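Local structure of pyoverdine synthetase F (Pseudomonas aeruginosa PAO1, 6CUL) at residues Y8-R13 with V144-L149; E54-I59 with V136-D141; D61-L66 with S105-Y110; D126-L131 with V150-L155. The protein is a single-chain pyoverdine synthetase with an alpha/beta fold built round a mixed, mainly parallel beta sheet. One frame throughout, in Å; residues are numbered along the deposited sequence.

Contact 1: Y8-R13 with V144-L149; sequences YIWSLR and VLDGLL
Backbone hydrogen bonds tie Ile9 to both Val144 and Asp146. Ile9 N donates to Val144 O at 2.9 Å, and Ile9 O accepts from Asp146 N at 3.0 Å. Further on, Ser11 N donates to Gly147 O at 3.0 Å, from above the carbonyl plane.

Polar side chains extend this network. Ser11 OG is anti to its carbonyl carbon (chi1 -74°), where it receives an almost straight bond from Leu149 N (2.9 Å, 175°). The same OG also bonds Asp61. Tyr8 OH donates to Asp146 OD2 at 3.0 Å, on the anti side, tilted out of the carboxylate plane. The ring and carboxylate planes are 68° apart. Trp10 brings its ring edge to that oxygen, with CE3 3.3 Å from Asp146 OD2. Arg13 NH1 forms salt bridges with Asp61 and Asp62.

Strands 6-9 and 142-145 are parallel neighbours within the mixed sheet of this alpha/beta fold, and the contact runs past their C-terminal ends.

Apolar packing differs on the two faces. Tyr8 and Val144 share the face where Tyr8 meets helix 36-46. On the other, Ile9 and Leu145 lie side by side and tight, Ile9 CB 3.3 Å from Leu145 CD2. Leu148 CD2 packs on Ile9 CG2.

Beyond the strands, Leu149 CD1 sits over one face of the Arg13 guanidinium, towards its rim.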
loop_
_atom_site.group_PDB
_atom_site.type_symbol
_atom_site.label_atom_id
_atom_site.label_comp_id
_atom_site.label_asym_id
_atom_site.label_seq_id
_atom_site.Cartn_x
_atom_site.Cartn_y
_atom_site.Cartn_z
ATOM N N TYR A 8 -7.037 -7.883 -2.315
ATOM C CA TYR A 8 -6.125 -6.784 -2.259
ATOM C C TYR A 8 -6.818 -5.401 -2.385
ATOM O O TYR A 8 -7.746 -5.254 -3.095
ATOM C CB TYR A 8 -5.083 -7.040 -3.355
ATOM C CG TYR A 8 -3.864 -6.177 -3.396
ATOM C CD1 TYR A 8 -3.927 -4.896 -3.826
ATOM C CD2 TYR A 8 -2.655 -6.674 -3.060
ATOM C CE1 TYR A 8 -2.833 -4.118 -3.891
ATOM C CE2 TYR A 8 -1.548 -5.906 -3.129
ATOM C CZ TYR A 8 -1.637 -4.611 -3.549
ATOM O OH TYR A 8 -0.534 -3.842 -3.642
ATOM N N ILE A 9 -6.385 -4.443 -1.607
ATOM C CA ILE A 9 -6.961 -3.109 -1.642
ATOM C C ILE A 9 -5.958 -1.958 -1.740
ATOM O O ILE A 9 -5.062 -1.903 -0.973
ATOM C CB ILE A 9 -7.858 -2.816 -0.401
ATOM C CG1 ILE A 9 -8.807 -3.947 -0.108
ATOM C CG2 ILE A 9 -8.631 -1.541 -0.590
ATOM C CD1 ILE A 9 -9.620 -3.751 1.122
ATOM N N TRP A 10 -6.143 -1.061 -2.675
ATOM C CA TRP A 10 -5.318 0.088 -2.778
ATOM C C TRP A 10 -5.996 1.323 -3.440
ATOM O O TRP A 10 -6.777 1.210 -4.315
ATOM C CB TRP A 10 -4.063 -0.287 -3.483
ATOM C CG TRP A 10 -4.251 -0.608 -4.881
ATOM C CD1 TRP A 10 -5.389 -0.920 -5.494
ATOM C CD2 TRP A 10 -3.240 -0.683 -5.862
ATOM N NE1 TRP A 10 -5.174 -1.175 -6.774
ATOM C CE2 TRP A 10 -3.848 -1.042 -7.035
ATOM C CE3 TRP A 10 -1.863 -0.533 -5.844
ATOM C CZ2 TRP A 10 -3.168 -1.191 -8.150
ATOM C CZ3 TRP A 10 -1.207 -0.697 -6.951
ATOM C CH2 TRP A 10 -1.840 -1.019 -8.084
ATOM N N SER A 11 -5.652 2.488 -3.015
ATOM C CA SER A 11 -6.202 3.636 -3.603
ATOM C C SER A 11 -5.370 3.885 -4.823
ATOM O O SER A 11 -4.261 4.214 -4.657
ATOM C CB SER A 11 -5.993 4.822 -2.683
ATOM O OG SER A 11 -6.811 4.829 -1.581
ATOM N N LEU A 12 -5.922 3.859 -6.017
ATOM C CA LEU A 12 -5.162 4.106 -7.210
ATOM C C LEU A 12 -4.406 5.436 -7.197
ATOM O O LEU A 12 -3.350 5.505 -7.702
ATOM C CB LEU A 12 -6.072 4.106 -8.412
ATOM C CG LEU A 12 -6.699 2.805 -8.836
ATOM C CD1 LEU A 12 -7.550 2.981 -10.035
ATOM C CD2 LEU A 12 -5.684 1.732 -9.108
ATOM N N ARG A 13 -4.962 6.454 -6.588
ATOM C CA ARG A 13 -4.337 7.725 -6.504
ATOM C C ARG A 13 -2.993 7.669 -5.778
ATOM O O ARG A 13 -2.146 8.391 -6.109
ATOM C CB ARG A 13 -5.296 8.751 -5.922
ATOM C CG ARG A 13 -5.936 8.464 -4.586
ATOM C CD ARG A 13 -7.237 9.212 -4.429
ATOM N NE ARG A 13 -7.903 9.019 -3.189
ATOM C CZ ARG A 13 -8.488 7.921 -2.816
ATOM N NH1 ARG A 13 -8.526 6.890 -3.578
ATOM N NH2 ARG A 13 -9.029 7.870 -1.671
ATOM N N VAL A 144 -5.068 -7.709 2.031
ATOM C CA VAL A 144 -3.876 -6.905 2.102
ATOM C C VAL A 144 -4.236 -5.506 1.684
ATOM O O VAL A 144 -4.991 -5.321 0.824
ATOM C CB VAL A 144 -2.764 -7.377 1.145
ATOM C CG1 VAL A 144 -1.473 -6.626 1.377
ATOM C CG2 VAL A 144 -2.533 -8.886 1.219
ATOM N N LEU A 145 -3.678 -4.549 2.348
ATOM C CA LEU A 145 -3.890 -3.209 2.018
ATOM C C LEU A 145 -2.536 -2.693 1.613
ATOM O O LEU A 145 -1.586 -2.963 2.281
ATOM C CB LEU A 145 -4.408 -2.445 3.231
ATOM C CG LEU A 145 -5.710 -2.967 3.815
ATOM C CD1 LEU A 145 -6.262 -2.208 4.996
ATOM C CD2 LEU A 145 -6.756 -3.022 2.732
ATOM N N ASP A 146 -2.436 -2.060 0.461
ATOM C CA ASP A 146 -1.257 -1.366 0.059
ATOM C C ASP A 146 -1.690 0.049 -0.317
ATOM O O ASP A 146 -2.203 0.282 -1.406
ATOM C CB ASP A 146 -0.664 -1.963 -1.163
ATOM C CG ASP A 146 0.125 -0.961 -1.966
ATOM O OD1 ASP A 146 0.850 -0.165 -1.449
ATOM O OD2 ASP A 146 -0.004 -0.974 -3.159
ATOM N N GLY A 147 -1.410 1.030 0.487
ATOM C CA GLY A 147 -1.824 2.373 0.144
ATOM C C GLY A 147 -3.290 2.684 -0.045
ATOM O O GLY A 147 -3.633 3.343 -0.971
ATOM N N LEU A 148 -4.146 2.148 0.796
ATOM C CA LEU A 148 -5.551 2.493 0.743
ATOM C C LEU A 148 -5.673 3.682 1.693
ATOM O O LEU A 148 -5.424 3.552 2.847
ATOM C CB LEU A 148 -6.422 1.350 1.185
ATOM C CG LEU A 148 -7.802 1.804 1.643
ATOM C CD1 LEU A 148 -8.601 2.449 0.550
ATOM C CD2 LEU A 148 -8.585 0.690 2.251
ATOM N N LEU A 149 -6.093 4.824 1.178
ATOM C CA LEU A 149 -6.139 6.083 1.880
ATOM C C LEU A 149 -7.207 6.280 2.972
ATOM O O LEU A 149 -7.101 7.152 3.766
ATOM C CB LEU A 149 -6.138 7.230 0.863
ATOM C CG LEU A 149 -5.159 7.272 -0.296
ATOM C CD1 LEU A 149 -5.218 8.522 -1.090
ATOM C CD2 LEU A 149 -3.780 7.097 0.199
#

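Contact 2: E54-I59 with V136-D141; sequences ELVGVI and VELGAD
Val56 and Leu138 mark the closest backbone approach, with their CA atoms 6.6 Å apart. Residues 55-59 belong to a strand, although Val56 departs from extended geometry with psi at -40°. Residues 136-141 are the end of a helix and the loop after it. A type I turn runs from Val136 to Gly139, closed by Gly139 N to Val136 O at 3.0 Å. Gly139 has positive phi and ends the helix in a Schellman motif. The two backbones share no hydrogen bond.

The side chains make the contact, and all of it is apolar. Leu138 takes part in three of the four residue contacts. Val56 and Leu138 slide past each other in opposite directions, and Val56 CG2 touches Leu138 CB at 3.9 Å. Val56 CG2 lies between its backbone N and carbonyl carbon (chi1 -62° places CG1 beside N), and from there it also meets Ala140 CB at 4.3 Å. The CD1 branch of Leu138 meets Gly57 and Ile59. Leu138 CD1 lies 4.4 Å from Gly57 CA, where no side chain stands in the way, and 4.2 Å from Ile59 CD1. Leu55 and Val58 instead pack on helix 36-46.

The contact is plain packing of a helix end on a sheet. Helix 118-136 is the connecting helix of a beta-alpha-beta crossover from strand 103-105 to strand 142-145, which passes over strands 55-60 and 6-9.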
loop_
_atom_site.group_PDB
_atom_site.type_symbol
_atom_site.label_atom_id
_atom_site.label_comp_id
_atom_site.label_asym_id
_atom_site.label_seq_id
_atom_site.Cartn_x
_atom_site.Cartn_y
_atom_site.Cartn_z
ATOM N N GLU A 54 -4.939 -17.514 -3.445
ATOM C CA GLU A 54 -5.431 -17.154 -4.736
ATOM C C GLU A 54 -5.821 -15.711 -4.603
ATOM O O GLU A 54 -6.600 -15.402 -3.748
ATOM C CB GLU A 54 -6.617 -17.966 -5.148
ATOM C CG GLU A 54 -6.853 -17.822 -6.622
ATOM C CD GLU A 54 -8.170 -18.328 -7.039
ATOM O OE1 GLU A 54 -8.856 -18.848 -6.257
ATOM O OE2 GLU A 54 -8.512 -18.202 -8.141
ATOM N N LEU A 55 -5.307 -14.823 -5.431
ATOM C CA LEU A 55 -5.701 -13.459 -5.289
ATOM C C LEU A 55 -7.135 -13.392 -5.876
ATOM O O LEU A 55 -7.383 -13.770 -7.005
ATOM C CB LEU A 55 -4.720 -12.569 -6.003
ATOM C CG LEU A 55 -5.073 -11.093 -6.116
ATOM C CD1 LEU A 55 -5.011 -10.383 -4.811
ATOM C CD2 LEU A 55 -4.192 -10.437 -7.137
ATOM N N VAL A 56 -8.090 -12.924 -5.098
ATOM C CA VAL A 56 -9.441 -12.946 -5.603
ATOM C C VAL A 56 -9.987 -11.636 -6.101
ATOM O O VAL A 56 -10.611 -11.613 -7.096
ATOM C CB VAL A 56 -10.396 -13.691 -4.659
ATOM C CG1 VAL A 56 -9.963 -15.114 -4.534
ATOM C CG2 VAL A 56 -10.479 -13.025 -3.317
ATOM N N GLY A 57 -9.721 -10.548 -5.443
ATOM C CA GLY A 57 -10.186 -9.288 -5.931
ATOM C C GLY A 57 -9.197 -8.191 -5.730
ATOM O O GLY A 57 -8.476 -8.206 -4.799
ATOM N N VAL A 58 -9.183 -7.226 -6.613
ATOM C CA VAL A 58 -8.255 -6.117 -6.468
ATOM C C VAL A 58 -9.074 -4.830 -6.380
ATOM O O VAL A 58 -9.255 -4.142 -7.334
ATOM C CB VAL A 58 -7.216 -6.013 -7.631
ATOM C CG1 VAL A 58 -6.321 -4.820 -7.439
ATOM C CG2 VAL A 58 -6.360 -7.254 -7.748
ATOM N N ILE A 59 -9.561 -4.563 -5.208
ATOM C CA ILE A 59 -10.354 -3.431 -4.892
ATOM C C ILE A 59 -9.594 -2.091 -4.837
ATOM O O ILE A 59 -8.499 -2.021 -4.462
ATOM C CB ILE A 59 -11.098 -3.733 -3.581
ATOM C CG1 ILE A 59 -11.758 -5.116 -3.641
ATOM C CG2 ILE A 59 -12.139 -2.687 -3.275
ATOM C CD1 ILE A 59 -11.981 -5.796 -2.351
ATOM N N VAL A 136 -16.822 -10.719 1.344
ATOM C CA VAL A 136 -17.690 -11.845 1.572
ATOM C C VAL A 136 -18.223 -12.252 0.239
ATOM O O VAL A 136 -18.258 -13.380 -0.031
ATOM C CB VAL A 136 -18.814 -11.518 2.510
ATOM C CG1 VAL A 136 -19.743 -12.677 2.611
ATOM C CG2 VAL A 136 -18.281 -11.153 3.852
ATOM N N GLU A 137 -18.537 -11.332 -0.628
ATOM C CA GLU A 137 -18.893 -11.741 -1.962
ATOM C C GLU A 137 -17.713 -12.484 -2.630
ATOM O O GLU A 137 -17.923 -13.173 -3.605
ATOM C CB GLU A 137 -19.333 -10.570 -2.787
ATOM C CG GLU A 137 -20.769 -10.556 -3.259
ATOM C CD GLU A 137 -21.029 -9.361 -4.124
ATOM O OE1 GLU A 137 -21.791 -8.494 -3.726
ATOM O OE2 GLU A 137 -20.417 -9.250 -5.176
ATOM N N LEU A 138 -16.511 -12.234 -2.175
ATOM C CA LEU A 138 -15.388 -12.973 -2.681
ATOM C C LEU A 138 -14.926 -14.214 -1.825
ATOM O O LEU A 138 -14.094 -14.939 -2.267
ATOM C CB LEU A 138 -14.236 -12.009 -2.890
ATOM C CG LEU A 138 -14.461 -10.692 -3.598
ATOM C CD1 LEU A 138 -13.481 -9.697 -3.068
ATOM C CD2 LEU A 138 -14.346 -10.799 -5.070
ATOM N N GLY A 139 -15.545 -14.363 -0.681
ATOM C CA GLY A 139 -15.228 -15.323 0.301
ATOM C C GLY A 139 -13.816 -15.145 0.701
ATOM O O GLY A 139 -13.254 -16.071 1.033
ATOM N N ALA A 140 -13.324 -13.948 0.733
ATOM C CA ALA A 140 -11.949 -13.768 0.966
ATOM C C ALA A 140 -11.530 -14.260 2.296
ATOM O O ALA A 140 -12.112 -13.973 3.271
ATOM C CB ALA A 140 -11.581 -12.308 0.828
ATOM N N ASP A 141 -10.620 -15.162 2.280
ATOM C CA ASP A 141 -10.003 -15.596 3.468
ATOM C C ASP A 141 -9.047 -14.574 3.993
ATOM O O ASP A 141 -8.894 -14.518 5.137
ATOM C CB ASP A 141 -9.379 -16.945 3.247
ATOM C CG ASP A 141 -10.410 -18.007 3.054
ATOM O OD1 ASP A 141 -11.483 -17.896 3.575
ATOM O OD2 ASP A 141 -10.162 -18.959 2.416
#

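Contact 3: D61-L66 with S105-Y110; sequences DDDAEL and SVPSTY
Asp61 and Ser108 face each other through their polar ends. Ser108 OG lies between its backbone N and carbonyl carbon (chi1 49°), and from there it donates to Asp61 OD2 at 2.7 Å, on the anti side and close to the carboxylate plane. The backbones add a second link, as Ser108 N donates to Asp61 O at 3.3 Å, in the carbonyl plane. Pro107 CA approaches that same carbonyl oxygen, Asp61 O, at 3.4 Å as a CA-H...O contact. Both carboxylate oxygens of Asp61 are thus engaged, because OD1 is held by the 8-13 segment.

These two loops follow the neighbouring parallel strands 55-60 and 103-105 of the alpha/beta sheet. Thr109 and Tyr110 line the pocket of the bound n-(4-{[(2-amino-4-oxo-1,4-dihydroquinazolin-6-yl)methyl]amino}benzene-1-carbonyl)-d-glutamic acid, and the helix after Leu66 supplies further pocket residues.

Asp63 is slanted against both Pro107 and Thr109. Asp63 CB rests on Pro107 CB at 3.9 Å, and Asp63 CG meets Thr109 CG2 at 4.0 Å. The Asp63 carboxylate also serves its own loop: Asp63 OD2 accepts from Glu65 N at 2.6 Å, from above the carboxylate plane, in an Asx turn. That oxygen forms a salt bridge with Arg112 as well. On the other loop, Ser108 is the centre of an inverse gamma turn, with Thr109 N bonded to Pro107 O at 2.9 Å.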
loop_
_atom_site.group_PDB
_atom_site.type_symbol
_atom_site.label_atom_id
_atom_site.label_comp_id
_atom_site.label_asym_id
_atom_site.label_seq_id
_atom_site.Cartn_x
_atom_site.Cartn_y
_atom_site.Cartn_z
ATOM N N ASP A 61 -10.463 2.192 -4.088
ATOM C CA ASP A 61 -11.496 3.064 -3.678
ATOM C C ASP A 61 -11.727 4.382 -4.384
ATOM O O ASP A 61 -12.603 5.062 -4.009
ATOM C CB ASP A 61 -11.271 3.400 -2.234
ATOM C CG ASP A 61 -10.343 4.507 -2.048
ATOM O OD1 ASP A 61 -9.257 4.467 -2.520
ATOM O OD2 ASP A 61 -10.692 5.408 -1.399
ATOM N N ASP A 62 -10.993 4.695 -5.410
ATOM C CA ASP A 62 -11.121 5.987 -6.008
ATOM C C ASP A 62 -12.440 6.249 -6.682
ATOM O O ASP A 62 -13.072 5.345 -7.105
ATOM C CB ASP A 62 -10.025 6.170 -7.016
ATOM C CG ASP A 62 -8.723 5.690 -6.546
ATOM O OD1 ASP A 62 -8.528 4.522 -6.349
ATOM O OD2 ASP A 62 -7.876 6.500 -6.390
ATOM N N ASP A 63 -12.880 7.477 -6.744
ATOM C CA ASP A 63 -14.088 7.693 -7.497
ATOM C C ASP A 63 -13.950 8.733 -8.595
ATOM O O ASP A 63 -13.523 9.791 -8.350
ATOM C CB ASP A 63 -15.308 7.976 -6.610
ATOM C CG ASP A 63 -16.548 8.216 -7.420
ATOM O OD1 ASP A 63 -17.202 7.317 -7.955
ATOM O OD2 ASP A 63 -16.749 9.360 -7.651
ATOM N N ALA A 64 -14.357 8.378 -9.763
ATOM C CA ALA A 64 -14.277 9.242 -10.886
ATOM C C ALA A 64 -15.061 10.549 -10.728
ATOM O O ALA A 64 -14.702 11.513 -11.298
ATOM C CB ALA A 64 -14.659 8.508 -12.131
ATOM N N GLU A 65 -16.043 10.589 -9.868
ATOM C CA GLU A 65 -16.735 11.806 -9.652
ATOM C C GLU A 65 -16.063 12.735 -8.673
ATOM O O GLU A 65 -16.738 13.571 -8.188
ATOM C CB GLU A 65 -18.108 11.544 -9.160
ATOM C CG GLU A 65 -19.020 10.933 -10.147
ATOM C CD GLU A 65 -19.578 11.885 -11.164
ATOM O OE1 GLU A 65 -19.404 13.090 -11.017
ATOM O OE2 GLU A 65 -20.193 11.404 -12.103
ATOM N N LEU A 66 -14.838 12.538 -8.318
ATOM C CA LEU A 66 -14.224 13.456 -7.425
ATOM C C LEU A 66 -13.179 14.097 -8.277
ATOM O O LEU A 66 -12.337 13.426 -8.746
ATOM C CB LEU A 66 -13.635 12.775 -6.236
ATOM C CG LEU A 66 -14.438 12.855 -4.970
ATOM C CD1 LEU A 66 -13.572 12.351 -3.862
ATOM C CD2 LEU A 66 -14.889 14.217 -4.642
ATOM N N SER A 105 -14.223 -1.527 -7.707
ATOM C CA SER A 105 -14.271 -0.278 -7.051
ATOM C C SER A 105 -15.334 -0.345 -6.007
ATOM O O SER A 105 -16.438 -0.704 -6.325
ATOM C CB SER A 105 -14.596 0.866 -7.964
ATOM O OG SER A 105 -14.252 2.095 -7.359
ATOM N N VAL A 106 -14.995 0.030 -4.788
ATOM C CA VAL A 106 -15.922 0.136 -3.700
ATOM C C VAL A 106 -15.644 1.593 -3.341
ATOM O O VAL A 106 -15.049 1.872 -2.356
ATOM C CB VAL A 106 -15.654 -0.804 -2.559
ATOM C CG1 VAL A 106 -16.317 -0.320 -1.300
ATOM C CG2 VAL A 106 -16.123 -2.161 -2.884
ATOM N N PRO A 107 -16.144 2.514 -4.152
ATOM C CA PRO A 107 -15.778 3.905 -3.958
ATOM C C PRO A 107 -16.153 4.607 -2.664
ATOM O O PRO A 107 -17.249 4.551 -2.292
ATOM C CB PRO A 107 -16.449 4.590 -5.133
ATOM C CG PRO A 107 -16.812 3.519 -6.063
ATOM C CD PRO A 107 -17.089 2.348 -5.241
ATOM N N SER A 108 -15.189 5.280 -2.048
ATOM C CA SER A 108 -15.382 6.088 -0.881
ATOM C C SER A 108 -15.833 7.454 -1.282
ATOM O O SER A 108 -15.187 8.426 -1.051
ATOM C CB SER A 108 -14.120 6.241 -0.039
ATOM O OG SER A 108 -12.990 6.589 -0.731
ATOM N N THR A 109 -17.017 7.433 -1.867
ATOM C CA THR A 109 -17.813 8.555 -2.334
ATOM C C THR A 109 -18.184 9.554 -1.243
ATOM O O THR A 109 -18.164 10.701 -1.462
ATOM C CB THR A 109 -19.056 8.035 -2.922
ATOM O OG1 THR A 109 -19.624 7.080 -2.037
ATOM C CG2 THR A 109 -18.713 7.427 -4.150
ATOM N N TYR A 110 -18.280 9.074 -0.030
ATOM C CA TYR A 110 -18.549 9.833 1.123
ATOM C C TYR A 110 -17.582 10.954 1.233
ATOM O O TYR A 110 -17.907 11.889 1.852
ATOM C CB TYR A 110 -18.456 8.947 2.374
ATOM C CG TYR A 110 -17.063 8.579 2.856
ATOM C CD1 TYR A 110 -16.340 9.457 3.607
ATOM C CD2 TYR A 110 -16.510 7.353 2.594
ATOM C CE1 TYR A 110 -15.117 9.157 4.061
ATOM C CE2 TYR A 110 -15.267 7.022 3.047
ATOM C CZ TYR A 110 -14.570 7.942 3.786
ATOM O OH TYR A 110 -13.325 7.708 4.232
#

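Contact 4: D126-L131 with V150-L155; sequences DFERRL and VILDEL
Glu128 CG is anti to the carbonyl carbon (chi1 -52°), and chi2 (-151°) carries CD on towards Glu154 and Leu155. Leu155 N donates to Glu128 OE1 at 2.9 Å, from above the carboxylate plane. Glu154 N donates to Glu128 OE2 at 3.2 Å, on the syn side, and makes a weak bond to OE1. One carboxylate thus grips two consecutive amides.

A second acidic group comes close. Asp153 OD1 lies 2.7 Å from Glu128 OE2, a pair of acceptors and not a hydrogen bond. The two side chains cross at about a right angle, with their carboxylate planes only 20° apart. So short a gap may mean that one group is protonated. Lys124 NZ, in long and weak ion pairs with both, may ease the repulsion.

The loop after strand 142-145 folds back onto helix 118-136, covering the crossover helix that precedes that strand. Phe127 and Val150 meet tip to tip, with Phe127 CE2 3.2 Å from Val150 CG1. Leu131 places CG over one face of the Phe127 ring, towards its rim. Leu131 CD1 touches Leu152 CD2 at 3.8 Å, and Leu131 CB lies 4.3 Å from Leu155 CD2. Glu154 turns its OE1 to Ser125 OG.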
loop_
_atom_site.group_PDB
_atom_site.type_symbol
_atom_site.label_atom_id
_atom_site.label_comp_id
_atom_site.label_asym_id
_atom_site.label_seq_id
_atom_site.Cartn_x
_atom_site.Cartn_y
_atom_site.Cartn_z
ATOM N N ASP A 126 -20.934 3.271 5.571
ATOM C CA ASP A 126 -21.460 2.423 4.521
ATOM C C ASP A 126 -20.389 1.867 3.563
ATOM O O ASP A 126 -20.560 0.823 3.035
ATOM C CB ASP A 126 -22.594 3.138 3.792
ATOM C CG ASP A 126 -23.378 2.255 2.911
ATOM O OD1 ASP A 126 -24.229 1.566 3.374
ATOM O OD2 ASP A 126 -23.190 2.280 1.738
ATOM N N PHE A 127 -19.356 2.640 3.284
ATOM C CA PHE A 127 -18.226 2.216 2.491
ATOM C C PHE A 127 -17.488 1.094 3.188
ATOM O O PHE A 127 -17.178 0.108 2.587
ATOM C CB PHE A 127 -17.299 3.359 2.278
ATOM C CG PHE A 127 -15.903 2.953 2.009
ATOM C CD1 PHE A 127 -15.542 2.445 0.805
ATOM C CD2 PHE A 127 -14.935 3.120 2.958
ATOM C CE1 PHE A 127 -14.264 2.115 0.542
ATOM C CE2 PHE A 127 -13.642 2.793 2.693
ATOM C CZ PHE A 127 -13.313 2.287 1.478
ATOM N N GLU A 128 -17.225 1.252 4.463
ATOM C CA GLU A 128 -16.688 0.164 5.210
ATOM C C GLU A 128 -17.714 -0.963 5.164
ATOM O O GLU A 128 -17.335 -2.086 5.024
ATOM C CB GLU A 128 -16.420 0.521 6.650
ATOM C CG GLU A 128 -15.597 1.746 6.849
ATOM C CD GLU A 128 -14.791 1.722 8.111
ATOM O OE1 GLU A 128 -14.081 0.761 8.307
ATOM O OE2 GLU A 128 -14.829 2.653 8.890
ATOM N N ARG A 129 -18.995 -0.659 5.279
ATOM C CA ARG A 129 -19.983 -1.691 5.210
ATOM C C ARG A 129 -19.958 -2.378 3.852
ATOM O O ARG A 129 -20.058 -3.550 3.805
ATOM C CB ARG A 129 -21.324 -1.150 5.529
ATOM C CG ARG A 129 -22.352 -2.229 5.605
ATOM C CD ARG A 129 -22.962 -2.596 4.268
ATOM N NE ARG A 129 -23.568 -1.485 3.596
ATOM C CZ ARG A 129 -23.948 -1.509 2.341
ATOM N NH1 ARG A 129 -23.746 -2.565 1.618
ATOM N NH2 ARG A 129 -24.476 -0.447 1.794
ATOM N N ARG A 130 -19.810 -1.616 2.778
ATOM C CA ARG A 130 -19.602 -2.158 1.442
ATOM C C ARG A 130 -18.252 -2.885 1.312
ATOM O O ARG A 130 -18.133 -3.742 0.507
ATOM C CB ARG A 130 -19.649 -1.079 0.385
ATOM C CG ARG A 130 -20.981 -0.854 -0.263
ATOM C CD ARG A 130 -20.956 0.205 -1.355
ATOM N NE ARG A 130 -20.347 1.482 -0.971
ATOM C CZ ARG A 130 -19.594 2.240 -1.765
ATOM N NH1 ARG A 130 -19.318 1.871 -2.969
ATOM N NH2 ARG A 130 -19.108 3.357 -1.308
ATOM N N LEU A 131 -17.214 -2.486 2.005
ATOM C CA LEU A 131 -15.994 -3.253 1.950
ATOM C C LEU A 131 -16.225 -4.701 2.434
ATOM O O LEU A 131 -15.906 -5.620 1.744
ATOM C CB LEU A 131 -14.874 -2.566 2.741
ATOM C CG LEU A 131 -14.274 -1.265 2.225
ATOM C CD1 LEU A 131 -13.106 -0.803 3.019
ATOM C CD2 LEU A 131 -13.845 -1.369 0.807
ATOM N N VAL A 150 -8.244 5.475 2.957
ATOM C CA VAL A 150 -9.271 5.508 3.926
ATOM C C VAL A 150 -8.733 4.792 5.140
ATOM O O VAL A 150 -8.029 3.853 5.011
ATOM C CB VAL A 150 -10.524 4.840 3.367
ATOM C CG1 VAL A 150 -11.608 4.669 4.384
ATOM C CG2 VAL A 150 -11.060 5.617 2.214
ATOM N N ILE A 151 -9.116 5.229 6.327
ATOM C CA ILE A 151 -8.666 4.641 7.553
ATOM C C ILE A 151 -9.727 3.757 8.021
ATOM O O ILE A 151 -10.756 4.228 8.318
ATOM C CB ILE A 151 -8.578 5.666 8.646
ATOM C CG1 ILE A 151 -7.773 6.864 8.204
ATOM C CG2 ILE A 151 -8.051 5.006 9.880
ATOM C CD1 ILE A 151 -6.563 6.560 7.360
ATOM N N LEU A 152 -9.449 2.495 8.169
ATOM C CA LEU A 152 -10.498 1.622 8.570
ATOM C C LEU A 152 -10.663 1.539 10.065
ATOM O O LEU A 152 -9.834 1.082 10.702
ATOM C CB LEU A 152 -10.233 0.249 7.983
ATOM C CG LEU A 152 -10.431 0.139 6.477
ATOM C CD1 LEU A 152 -9.152 0.409 5.748
ATOM C CD2 LEU A 152 -10.985 -1.189 6.102
ATOM N N ASP A 153 -11.696 2.107 10.630
ATOM C CA ASP A 153 -11.949 1.972 12.048
ATOM C C ASP A 153 -13.074 1.000 12.357
ATOM O O ASP A 153 -13.057 0.461 13.429
ATOM C CB ASP A 153 -12.236 3.314 12.755
ATOM C CG ASP A 153 -13.532 3.922 12.351
ATOM O OD1 ASP A 153 -14.055 3.398 11.407
ATOM O OD2 ASP A 153 -14.024 4.892 12.896
ATOM N N GLU A 154 -14.040 0.889 11.482
ATOM C CA GLU A 154 -15.147 0.002 11.664
ATOM C C GLU A 154 -14.975 -1.391 11.144
ATOM O O GLU A 154 -15.468 -2.296 11.735
ATOM C CB GLU A 154 -16.417 0.593 11.104
ATOM C CG GLU A 154 -16.970 1.692 11.960
ATOM C CD GLU A 154 -18.208 2.276 11.376
ATOM O OE1 GLU A 154 -18.821 1.542 10.583
ATOM O OE2 GLU A 154 -18.556 3.403 11.700
ATOM N N LEU A 155 -14.280 -1.546 10.035
ATOM C CA LEU A 155 -14.011 -2.876 9.514
ATOM C C LEU A 155 -13.159 -3.700 10.449
ATOM O O LEU A 155 -13.239 -4.875 10.419
ATOM C CB LEU A 155 -13.414 -2.877 8.110
ATOM C CG LEU A 155 -13.669 -4.132 7.263
ATOM C CD1 LEU A 155 -15.090 -4.204 6.798
ATOM C CD2 LEU A 155 -12.767 -4.237 6.059
#

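From the N terminus, strand 6-9 and the start of helix 12-17 open contact 1, which closes a long loop only at 144-149. Contact 2 is nested inside it, joining strand 55-60 to the end of helix 118-136. Contact 3 is nested inside contact 2 and pins together the loops after strands 55-60 and 103-105. Contact 4 follows contact 3 in series. It crosses contacts 1 and 2, because its helix segment lies within their loops and its second segment beyond them. Strand pairing links contacts 1 and 2. Leu12 N bonds to Asp62 of contact 3, and Val106 of contact 3 packs on Phe127 and Leu131 of contact 4.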